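Local atomic coordinates of putative exported protein (Bordetella pertussis, PDB entry 2DVZ), a protein that is a periplasmic solute receptor that binds glutamate and probably delivers it to a membrane transporter of the tripartite tricarboxylate type. Residues D34-A37 / R38-Q42; A82-S85 / T86-N90; A92-K96 / D97-D101; M253-V256 / N257-D261. All coordinates share one frame; numbering follows the deposited sequence.

Contact 1: D34-A37 / R38-Q42; sequences DIIA and RLVTQ
Asp34 and Arg38 are joined one helical turn apart by a salt bridge in which NE of Arg38, rather than a terminal NH, meets OD1 of Asp34 at 2.8 Å. The carboxylate lies at the edge of the guanidinium, close to its plane, but the two flat groups are turned 72° against each other, and NE approaches OD1 from above the carboxylate plane. An extended arginine chain, straight from CG to NE, runs back along the helix to make this reach. One turn on, Thr41 OG1 donates to Ala37 O at 2.7 Å, while Thr41 N binds the same oxygen from the opposite face of its plane. With chi1 at 64°, OG1 sits between the backbone N and the carbonyl carbon, folded back over the preceding turn. On another side, Ile36 and Val40 point the same way, their CG2 atoms 4.1 Å apart, and both pack on Phe112 of strand 106-121.

A second shell fixes the ion pair: Asn56 gives ND2 to Asp34 OD1 and takes Arg38 NH2 on OD1, and Gly30 N binds Asp34 OD2. Ile36 also lies about 3 Å, side chain to side chain, from the glutamate-binding Tyr243. These i to i+4 pairs belong to helix 32-48, the crossover helix of the beta-alpha-beta unit formed with the parallel strands 21-25 and 52-56.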
loop_
_atom_site.group_PDB
_atom_site.type_symbol
_atom_site.label_atom_id
_atom_site.label_comp_id
_atom_site.label_asym_id
_atom_site.label_seq_id
_atom_site.Cartn_x
_atom_site.Cartn_y
_atom_site.Cartn_z
ATOM N N ASP A 34 1.541 5.837 -5.568
ATOM C CA ASP A 34 1.784 7.073 -6.318
ATOM C C ASP A 34 2.165 8.288 -5.433
ATOM O O ASP A 34 3.120 9.014 -5.735
ATOM C CB ASP A 34 0.542 7.406 -7.131
ATOM C CG ASP A 34 0.793 8.486 -8.188
ATOM O OD1 ASP A 34 1.712 8.304 -9.037
ATOM O OD2 ASP A 34 0.029 9.486 -8.196
ATOM N N ILE A 35 1.429 8.501 -4.341
ATOM C CA ILE A 35 1.754 9.602 -3.446
ATOM C C ILE A 35 3.164 9.566 -2.860
ATOM O O ILE A 35 3.898 10.571 -2.931
ATOM C CB ILE A 35 0.723 9.772 -2.280
ATOM C CG1 ILE A 35 -0.621 10.237 -2.860
ATOM C CG2 ILE A 35 1.272 10.823 -1.237
ATOM C CD1 ILE A 35 -1.814 9.973 -1.977
ATOM N N ILE A 36 3.512 8.435 -2.260
ATOM C CA ILE A 36 4.801 8.248 -1.641
ATOM C C ILE A 36 5.961 8.172 -2.686
ATOM O O ILE A 36 7.035 8.782 -2.480
ATOM C CB ILE A 36 4.798 6.964 -0.761
ATOM C CG1 ILE A 36 3.942 7.172 0.501
ATOM C CG2 ILE A 36 6.223 6.622 -0.331
ATOM C CD1 ILE A 36 3.289 5.922 1.104
ATOM N N ALA A 37 5.734 7.403 -3.774
ATOM C CA ALA A 37 6.657 7.319 -4.905
ATOM C C ALA A 37 7.091 8.715 -5.344
ATOM O O ALA A 37 8.283 8.998 -5.411
ATOM C CB ALA A 37 6.009 6.548 -6.089
ATOM N N ARG A 38 6.131 9.612 -5.569
ATOM C CA ARG A 38 6.464 10.947 -6.103
ATOM C C ARG A 38 7.172 11.798 -5.060
ATOM O O ARG A 38 8.145 12.487 -5.376
ATOM C CB ARG A 38 5.232 11.650 -6.677
ATOM C CG ARG A 38 4.538 10.836 -7.745
ATOM C CD ARG A 38 3.465 11.597 -8.529
ATOM N NE ARG A 38 2.990 10.764 -9.649
ATOM C CZ ARG A 38 3.331 10.954 -10.931
ATOM N NH1 ARG A 38 4.146 11.971 -11.258
ATOM N NH2 ARG A 38 2.865 10.115 -11.879
ATOM N N LEU A 39 6.724 11.702 -3.805
ATOM C CA LEU A 39 7.353 12.462 -2.732
ATOM C C LEU A 39 8.814 12.086 -2.579
ATOM O O LEU A 39 9.681 12.971 -2.566
ATOM C CB LEU A 39 6.611 12.270 -1.388
ATOM C CG LEU A 39 7.242 12.847 -0.107
ATOM C CD1 LEU A 39 7.091 14.316 -0.120
ATOM C CD2 LEU A 39 6.596 12.237 1.162
ATOM N N VAL A 40 9.077 10.784 -2.421
ATOM C CA VAL A 40 10.445 10.323 -2.160
ATOM C C VAL A 40 11.403 10.394 -3.369
ATOM O O VAL A 40 12.519 10.888 -3.210
ATOM C CB VAL A 40 10.499 8.950 -1.472
ATOM C CG1 VAL A 40 11.949 8.590 -1.169
ATOM C CG2 VAL A 40 9.600 8.940 -0.175
ATOM N N THR A 41 10.970 9.960 -4.556
ATOM C CA THR A 41 11.819 10.030 -5.769
ATOM C C THR A 41 12.114 11.476 -6.221
ATOM O O THR A 41 13.197 11.767 -6.724
ATOM C CB THR A 41 11.250 9.167 -6.972
ATOM O OG1 THR A 41 9.974 9.660 -7.429
ATOM C CG2 THR A 41 11.129 7.681 -6.603
ATOM N N GLN A 42 11.154 12.385 -6.049
ATOM C CA GLN A 42 11.401 13.824 -6.274
ATOM C C GLN A 42 12.621 14.352 -5.549
ATOM O O GLN A 42 13.413 15.095 -6.125
ATOM C CB GLN A 42 10.205 14.670 -5.828
ATOM C CG GLN A 42 9.113 14.749 -6.879
ATOM C CD GLN A 42 9.628 15.399 -8.135
ATOM O OE1 GLN A 42 10.066 14.716 -9.092
ATOM N NE2 GLN A 42 9.628 16.739 -8.136
#

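Contact 2: A82-S85 / T86-N90; sequences ATVS and TMAVN. With GLU (glutamic acid), chain G.
Thr83 lays its hydroxyl against that of Thr86, OG1 to OG1 at 2.7 Å, in a hydrogen bond where either oxygen could be the donor. The two side chains cross at a slant. In both, OG1 lies between the backbone N and the carbonyl carbon (chi1 65° and 54°), which brings the two hydroxyls together across the first turn of the helix. Thr83 stands at the N-cap position of helix 84-93, and its carbonyl oxygen accepts from Met87 N at 2.9 Å. CG of Met87, a selenomethionine, rests on Ala82 CB at 3.8 Å.

The mouth of this helix forms part of the glutamate pocket. Ser85 holds one carboxylate oxygen of the ligand twice: OG donates to OXT of the glutamate at 2.8 Å, and Ser85 N reaches the same atom at 3.2 Å. With the ligand carboxylate at the N-terminal end of the helix and Ser85 N bonded to it, the helix end would probably favour the negative charge. Ser85 OG is itself bonded to Val154 N, which helps to fix the hydroxyl, and Thr33, Ser149 and Ser178 complete further bonds to the ligand.

Beyond the first turn the helix widens into a pi-type turn. Val84 O receives Val89 N at 3.1 Å with a weaker bond from Ala88 N, and Ser85 O receives Asn90 N at 2.8 Å, each of the two stronger bonds spanning five residues. Val84 CG1 touches both Ala88 CB and Val89 CG2, while Val89 continues onto Val154 and Leu157 of helix 154-166.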
loop_
_atom_site.group_PDB
_atom_site.type_symbol
_atom_site.label_atom_id
_atom_site.label_comp_id
_atom_site.label_asym_id
_atom_site.label_seq_id
_atom_site.Cartn_x
_atom_site.Cartn_y
_atom_site.Cartn_z
ATOM N N ALA A 82 7.863 -1.314 -4.524
ATOM C CA ALA A 82 7.362 -2.512 -3.844
ATOM C C ALA A 82 6.178 -2.107 -3.006
ATOM O O ALA A 82 6.184 -1.029 -2.385
ATOM C CB ALA A 82 8.430 -3.157 -2.959
ATOM N N THR A 83 5.163 -2.972 -2.998
ATOM C CA THR A 83 3.949 -2.765 -2.229
ATOM C C THR A 83 3.611 -4.126 -1.696
ATOM O O THR A 83 4.099 -5.133 -2.227
ATOM C CB THR A 83 2.775 -2.304 -3.109
ATOM O OG1 THR A 83 2.443 -3.352 -4.018
ATOM C CG2 THR A 83 3.101 -1.018 -3.882
ATOM N N VAL A 84 2.779 -4.183 -0.654
ATOM C CA VAL A 84 2.372 -5.468 -0.112
ATOM C C VAL A 84 1.495 -6.245 -1.114
ATOM O O VAL A 84 1.488 -7.473 -1.107
ATOM C CB VAL A 84 1.741 -5.356 1.336
ATOM C CG1 VAL A 84 1.322 -6.728 1.833
ATOM C CG2 VAL A 84 2.744 -4.767 2.327
ATOM N N SER A 85 0.753 -5.538 -1.961
ATOM C CA SER A 85 -0.032 -6.182 -3.001
ATOM C C SER A 85 0.903 -6.966 -3.926
ATOM O O SER A 85 0.686 -8.142 -4.199
ATOM C CB SER A 85 -0.838 -5.152 -3.809
ATOM O OG SER A 85 -1.901 -4.619 -3.022
ATOM N N THR A 86 1.965 -6.309 -4.366
ATOM C CA THR A 86 2.843 -6.890 -5.400
ATOM C C THR A 86 3.863 -7.892 -4.843
ATOM O O THR A 86 4.251 -8.828 -5.532
ATOM C CB THR A 86 3.508 -5.795 -6.278
ATOM O OG1 THR A 86 4.190 -4.851 -5.441
ATOM C CG2 THR A 86 2.451 -5.057 -7.125
HETATM N N MSE A 87 4.237 -7.723 -3.584
HETATM C CA MSE A 87 5.266 -8.550 -2.969
HETATM C C MSE A 87 4.722 -9.812 -2.299
HETATM O O MSE A 87 5.423 -10.808 -2.173
HETATM C CB MSE A 87 6.115 -7.725 -1.971
HETATM C CG MSE A 87 6.973 -6.609 -2.598
HETATM SE SE MSE A 87 8.353 -7.327 -3.820
HETATM C CE MSE A 87 7.370 -7.195 -5.540
ATOM N N ALA A 88 3.462 -9.770 -1.899
ATOM C CA ALA A 88 2.913 -10.772 -0.982
ATOM C C ALA A 88 1.540 -11.320 -1.385
ATOM O O ALA A 88 1.349 -12.534 -1.450
ATOM C CB ALA A 88 2.844 -10.176 0.447
ATOM N N VAL A 89 0.576 -10.429 -1.625
ATOM C CA VAL A 89 -0.813 -10.867 -1.793
ATOM C C VAL A 89 -1.075 -11.381 -3.205
ATOM O O VAL A 89 -1.732 -12.401 -3.371
ATOM C CB VAL A 89 -1.863 -9.771 -1.383
ATOM C CG1 VAL A 89 -3.283 -10.368 -1.316
ATOM C CG2 VAL A 89 -1.504 -9.126 -0.067
ATOM N N ASN A 90 -0.592 -10.676 -4.217
ATOM C CA ASN A 90 -0.735 -11.172 -5.592
ATOM C C ASN A 90 -0.194 -12.574 -5.853
ATOM O O ASN A 90 -0.868 -13.381 -6.495
ATOM C CB ASN A 90 -0.162 -10.195 -6.606
ATOM C CG ASN A 90 -1.208 -9.695 -7.553
ATOM O OD1 ASN A 90 -1.808 -10.475 -8.288
ATOM N ND2 ASN A 90 -1.442 -8.398 -7.550
HETATM N N GLU G . -3.158 -1.439 -2.421
HETATM C CA GLU G . -1.800 -0.952 -2.731
HETATM C C GLU G . -0.780 -1.412 -1.703
HETATM O O GLU G . -0.143 -0.651 -0.967
HETATM C CB GLU G . -1.802 0.558 -2.954
HETATM C CG GLU G . -2.979 1.013 -3.836
HETATM C CD GLU G . -2.695 2.239 -4.653
HETATM O OE1 GLU G . -1.552 2.733 -4.553
HETATM O OE2 GLU G . -3.604 2.705 -5.428
HETATM O OXT GLU G . -0.529 -2.626 -1.634
#

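Contact 3: A92-K96 / D97-D101; sequences ACRPK and DLPYD
Arg94 is the first residue to leave helical backbone angles after helix 84-93, and its carbonyl oxygen receives Leu98 N at 3.1 Å as the chain bends through Pro95 and Lys96. The motif is thus a surface turn following a helix C-terminus, on the way to strand 106-121.

Inside this turn Arg94 reaches across to Asp97. Its guanidinium offers NE and NH2 side-on, and both converge on one oxygen: Asp97 OD2 lies 3.0 Å from NE and 3.2 Å from NH2 of Arg94, within 2° of the guanidinium plane. Because both nitrogens share OD2, this is not the paired two-oxygen grip, and the carboxylate plane is turned 40° from the guanidinium. A bend at chi3 (70°) of an otherwise stretched arginine chain swings the guanidinium round to the acid; the two side chains as a whole cross at about a right angle.

One face of the same guanidinium is covered by Leu98 CD1 and Pro99 CD, and Leu98 CD1 also packs at 4.0 Å on Arg94 CD. The other methyl of Leu98, CD2, sits above the ring of Tyr100, offset toward its rim, a CH-pi type of contact. The leucine therefore lies between the arginine chain and the aromatic ring, while its neighbours Asn90 and Pro91 belong to the preceding helix.

Just before the turn, Cys93 forms the disulfide with Cys152, tying the end of helix 84-93 to another loop. The second oxygen of the acid is held by water: Asp97 OD1 accepts from it at 2.6 Å, and the same water takes a weak bond from Lys96 N.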
loop_
_atom_site.group_PDB
_atom_site.type_symbol
_atom_site.label_atom_id
_atom_site.label_comp_id
_atom_site.label_asym_id
_atom_site.label_seq_id
_atom_site.Cartn_x
_atom_site.Cartn_y
_atom_site.Cartn_z
ATOM N N ALA A 92 0.049 -14.825 -3.545
ATOM C CA ALA A 92 -0.854 -15.732 -2.828
ATOM C C ALA A 92 -2.227 -15.888 -3.523
ATOM O O ALA A 92 -2.850 -16.960 -3.456
ATOM C CB ALA A 92 -1.015 -15.302 -1.352
ATOM N N CYS A 93 -2.671 -14.829 -4.204
ATOM C CA CYS A 93 -3.935 -14.799 -4.927
ATOM C C CYS A 93 -3.868 -15.573 -6.254
ATOM O O CYS A 93 -4.874 -16.177 -6.689
ATOM C CB CYS A 93 -4.312 -13.341 -5.215
ATOM S SG CYS A 93 -5.957 -13.030 -5.955
ATOM N N ARG A 94 -2.699 -15.531 -6.911
ATOM C CA ARG A 94 -2.522 -16.148 -8.225
ATOM C C ARG A 94 -1.276 -17.033 -8.254
ATOM O O ARG A 94 -0.346 -16.740 -9.009
ATOM C CB ARG A 94 -2.379 -15.073 -9.293
ATOM C CG ARG A 94 -3.628 -14.297 -9.605
ATOM C CD ARG A 94 -3.249 -13.102 -10.457
ATOM N NE ARG A 94 -2.834 -13.493 -11.804
ATOM C CZ ARG A 94 -2.534 -12.662 -12.797
ATOM N NH1 ARG A 94 -2.562 -11.345 -12.615
ATOM N NH2 ARG A 94 -2.185 -13.165 -13.991
ATOM N N PRO A 95 -1.266 -18.122 -7.450
ATOM C CA PRO A 95 -0.074 -18.941 -7.199
ATOM C C PRO A 95 0.491 -19.767 -8.389
ATOM O O PRO A 95 1.620 -20.279 -8.279
ATOM C CB PRO A 95 -0.531 -19.883 -6.086
ATOM C CG PRO A 95 -2.005 -19.967 -6.212
ATOM C CD PRO A 95 -2.454 -18.658 -6.743
ATOM N N LYS A 96 -0.259 -19.882 -9.497
ATOM C CA LYS A 96 0.151 -20.750 -10.608
ATOM C C LYS A 96 0.425 -19.910 -11.829
ATOM O O LYS A 96 1.193 -20.307 -12.686
ATOM C CB LYS A 96 -0.922 -21.820 -10.984
ATOM C CG LYS A 96 -1.349 -22.813 -9.900
ATOM C CD LYS A 96 -0.161 -23.329 -9.082
ATOM C CE LYS A 96 -0.595 -23.869 -7.699
ATOM N NZ LYS A 96 0.549 -24.011 -6.714
ATOM N N ASP A 97 -0.216 -18.759 -11.931
ATOM C CA ASP A 97 -0.130 -18.006 -13.158
ATOM C C ASP A 97 0.329 -16.562 -13.002
ATOM O O ASP A 97 0.221 -15.787 -13.956
ATOM C CB ASP A 97 -1.460 -18.064 -13.911
ATOM C CG ASP A 97 -2.584 -17.412 -13.151
ATOM O OD1 ASP A 97 -3.432 -18.146 -12.584
ATOM O OD2 ASP A 97 -2.611 -16.161 -13.102
ATOM N N LEU A 98 0.818 -16.170 -11.831
ATOM C CA LEU A 98 1.431 -14.840 -11.727
ATOM C C LEU A 98 2.771 -14.875 -12.505
ATOM O O LEU A 98 3.567 -15.793 -12.296
ATOM C CB LEU A 98 1.631 -14.437 -10.257
ATOM C CG LEU A 98 1.921 -12.958 -9.973
ATOM C CD1 LEU A 98 0.655 -12.132 -10.071
ATOM C CD2 LEU A 98 2.543 -12.813 -8.605
ATOM N N PRO A 99 3.003 -13.910 -13.425
ATOM C CA PRO A 99 4.212 -13.835 -14.263
ATOM C C PRO A 99 5.522 -13.332 -13.607
ATOM O O PRO A 99 6.480 -13.000 -14.333
ATOM C CB PRO A 99 3.811 -12.859 -15.369
ATOM C CG PRO A 99 2.341 -12.638 -15.183
ATOM C CD PRO A 99 2.062 -12.837 -13.761
ATOM N N TYR A 100 5.583 -13.263 -12.275
ATOM C CA TYR A 100 6.815 -12.882 -11.600
ATOM C C TYR A 100 6.860 -13.577 -10.249
ATOM O O TYR A 100 5.842 -13.958 -9.735
ATOM C CB TYR A 100 6.932 -11.348 -11.462
ATOM C CG TYR A 100 5.917 -10.721 -10.517
ATOM C CD1 TYR A 100 6.192 -10.602 -9.163
ATOM C CD2 TYR A 100 4.686 -10.266 -10.985
ATOM C CE1 TYR A 100 5.268 -10.029 -8.276
ATOM C CE2 TYR A 100 3.755 -9.695 -10.123
ATOM C CZ TYR A 100 4.047 -9.586 -8.768
ATOM O OH TYR A 100 3.142 -9.050 -7.906
ATOM N N ASP A 101 8.059 -13.796 -9.729
ATOM C CA ASP A 101 8.281 -14.258 -8.372
ATOM C C ASP A 101 8.784 -12.994 -7.643
ATOM O O ASP A 101 9.818 -12.455 -8.013
ATOM C CB ASP A 101 9.325 -15.392 -8.377
ATOM C CG ASP A 101 9.588 -16.010 -6.991
ATOM O OD1 ASP A 101 9.636 -15.320 -5.924
ATOM O OD2 ASP A 101 9.801 -17.241 -6.998
HETATM O O HOH W 1 -3.429 -18.964 -10.126
#

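Contact 4: M253-V256 / N257-D261; sequences MDVV and NKLRD
The first two turns of helix 253-267, which starts shortly after strand 241-248, carry an i to i+4 ion pair on their outer side and an apolar pair on the inner one. In the ion pair, Lys258 NZ lies 2.8 Å from Asp254 OD2, using the syn lone pair of that oxygen, and a weak second bond reaches OD1 at 3.3 Å. The ammonium thus sits before the mouth of the carboxylate, off-centre toward OD2. Two torsions bring the groups together: Asp254 CG is anti to the backbone N (chi1 179°), which swings the acid along the helix toward the next turn, and the lysine chain is extended beyond CG, leading its tip back to meet it. On the way its methylenes pass over the carbonyl oxygen of Asp254, CG coming within 3.5 Å of Asp254 O.

Val255 and Leu259 lie side by side and point the same way, Val255 CG1 touching Leu259 CD1 at 3.8 Å. Both are buried and share a contact with Tyr16 near the start of the chain, and Leu259 goes on to touch Met44 and Leu48 at the far end of helix 32-48.

Regular backbone bonds hold the scaffold, among them Asn257 N to Met253 O at 2.8 Å and Arg260 N to Val256 O at 2.9 Å. Arg260 sends its guanidinium away from the turn to Gly285 O. Far from the glutamate site, the segment has the character of an amphipathic surface helix, its apolar side set against strand 106-121 and helix 32-48.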
loop_
_atom_site.group_PDB
_atom_site.type_symbol
_atom_site.label_atom_id
_atom_site.label_comp_id
_atom_site.label_asym_id
_atom_site.label_seq_id
_atom_site.Cartn_x
_atom_site.Cartn_y
_atom_site.Cartn_z
HETATM N N MSE A 253 25.480 -4.017 -7.181
HETATM C CA MSE A 253 25.428 -3.474 -5.816
HETATM C C MSE A 253 25.795 -2.001 -5.768
HETATM O O MSE A 253 25.264 -1.265 -4.953
HETATM C CB MSE A 253 26.320 -4.294 -4.835
HETATM C CG MSE A 253 25.813 -5.724 -4.596
HETATM SE SE MSE A 253 23.910 -5.791 -3.979
HETATM C CE MSE A 253 24.057 -4.746 -2.297
ATOM N N ASP A 254 26.695 -1.592 -6.660
ATOM C CA ASP A 254 27.025 -0.180 -6.851
ATOM C C ASP A 254 25.770 0.657 -7.032
ATOM O O ASP A 254 25.614 1.679 -6.378
ATOM C CB ASP A 254 27.969 0.054 -8.055
ATOM C CG ASP A 254 28.295 1.541 -8.253
ATOM O OD1 ASP A 254 28.987 2.150 -7.382
ATOM O OD2 ASP A 254 27.836 2.125 -9.274
ATOM N N VAL A 255 24.897 0.197 -7.927
ATOM C CA VAL A 255 23.640 0.853 -8.245
ATOM C C VAL A 255 22.703 0.890 -7.024
ATOM O O VAL A 255 22.220 1.955 -6.659
ATOM C CB VAL A 255 22.938 0.145 -9.466
ATOM C CG1 VAL A 255 21.420 0.473 -9.518
ATOM C CG2 VAL A 255 23.648 0.487 -10.779
ATOM N N VAL A 256 22.488 -0.284 -6.416
ATOM C CA VAL A 256 21.719 -0.479 -5.178
ATOM C C VAL A 256 22.157 0.466 -4.053
ATOM O O VAL A 256 21.338 1.162 -3.466
ATOM C CB VAL A 256 21.761 -1.992 -4.689
ATOM C CG1 VAL A 256 20.949 -2.198 -3.437
ATOM C CG2 VAL A 256 21.252 -2.919 -5.751
ATOM N N ASN A 257 23.453 0.505 -3.772
ATOM C CA ASN A 257 23.966 1.375 -2.707
ATOM C C ASN A 257 23.898 2.840 -3.069
ATOM O O ASN A 257 23.740 3.669 -2.211
ATOM C CB ASN A 257 25.409 0.997 -2.320
ATOM C CG ASN A 257 25.513 -0.398 -1.742
ATOM O OD1 ASN A 257 24.761 -0.762 -0.836
ATOM N ND2 ASN A 257 26.464 -1.186 -2.251
ATOM N N LYS A 258 24.056 3.171 -4.334
ATOM C CA LYS A 258 23.894 4.555 -4.719
ATOM C C LYS A 258 22.472 5.034 -4.475
ATOM O O LYS A 258 22.277 6.077 -3.889
ATOM C CB LYS A 258 24.348 4.803 -6.169
ATOM C CG LYS A 258 25.832 5.133 -6.266
ATOM C CD LYS A 258 26.274 5.171 -7.725
ATOM C CE LYS A 258 27.734 5.528 -7.859
ATOM N NZ LYS A 258 28.363 4.917 -9.074
ATOM N N LEU A 259 21.503 4.250 -4.941
ATOM C CA LEU A 259 20.075 4.531 -4.783
ATOM C C LEU A 259 19.644 4.568 -3.323
ATOM O O LEU A 259 18.869 5.423 -2.935
ATOM C CB LEU A 259 19.244 3.459 -5.504
ATOM C CG LEU A 259 19.300 3.446 -7.034
ATOM C CD1 LEU A 259 18.694 2.160 -7.554
ATOM C CD2 LEU A 259 18.588 4.685 -7.597
ATOM N N ARG A 260 20.135 3.627 -2.530
ATOM C CA ARG A 260 19.778 3.546 -1.137
ATOM C C ARG A 260 20.293 4.763 -0.395
ATOM O O ARG A 260 19.580 5.343 0.440
ATOM C CB ARG A 260 20.334 2.281 -0.475
ATOM C CG ARG A 260 19.600 1.988 0.815
ATOM C CD ARG A 260 20.512 1.510 1.859
ATOM N NE ARG A 260 19.933 1.755 3.180
ATOM C CZ ARG A 260 20.623 1.842 4.306
ATOM N NH1 ARG A 260 21.927 1.712 4.275
ATOM N NH2 ARG A 260 20.004 2.063 5.449
ATOM N N ASP A 261 21.522 5.155 -0.702
ATOM C CA ASP A 261 22.077 6.364 -0.117
ATOM C C ASP A 261 21.244 7.612 -0.390
ATOM O O ASP A 261 21.039 8.452 0.514
ATOM C CB ASP A 261 23.493 6.567 -0.632
ATOM C CG ASP A 261 24.461 5.718 0.076
ATOM O OD1 ASP A 261 24.108 5.181 1.149
ATOM O OD2 ASP A 261 25.576 5.571 -0.427
#

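The four contacts follow one another along the chain in numerical order. Contacts 2 and 3 share helix 84-93, one at its start by the ligand and one at its end; their centres are 11 Å apart, and Tyr100 OH of contact 3 probably hydrogen-bonds Thr86 O of contact 2. Contact 1, on helix 32-48, is about 18 Å from both contact 2 and contact 4, centre to centre, and Leu259 of contact 4 packs on that same helix. Contacts 3 and 4 are furthest apart, about 29 Å between centres. Contact 2 binds the glutamate directly, contact 1 lies close to the pocket, the side chain of Asp34 about 6 Å from the glutamate, and contacts 3 and 4 sit toward the periphery.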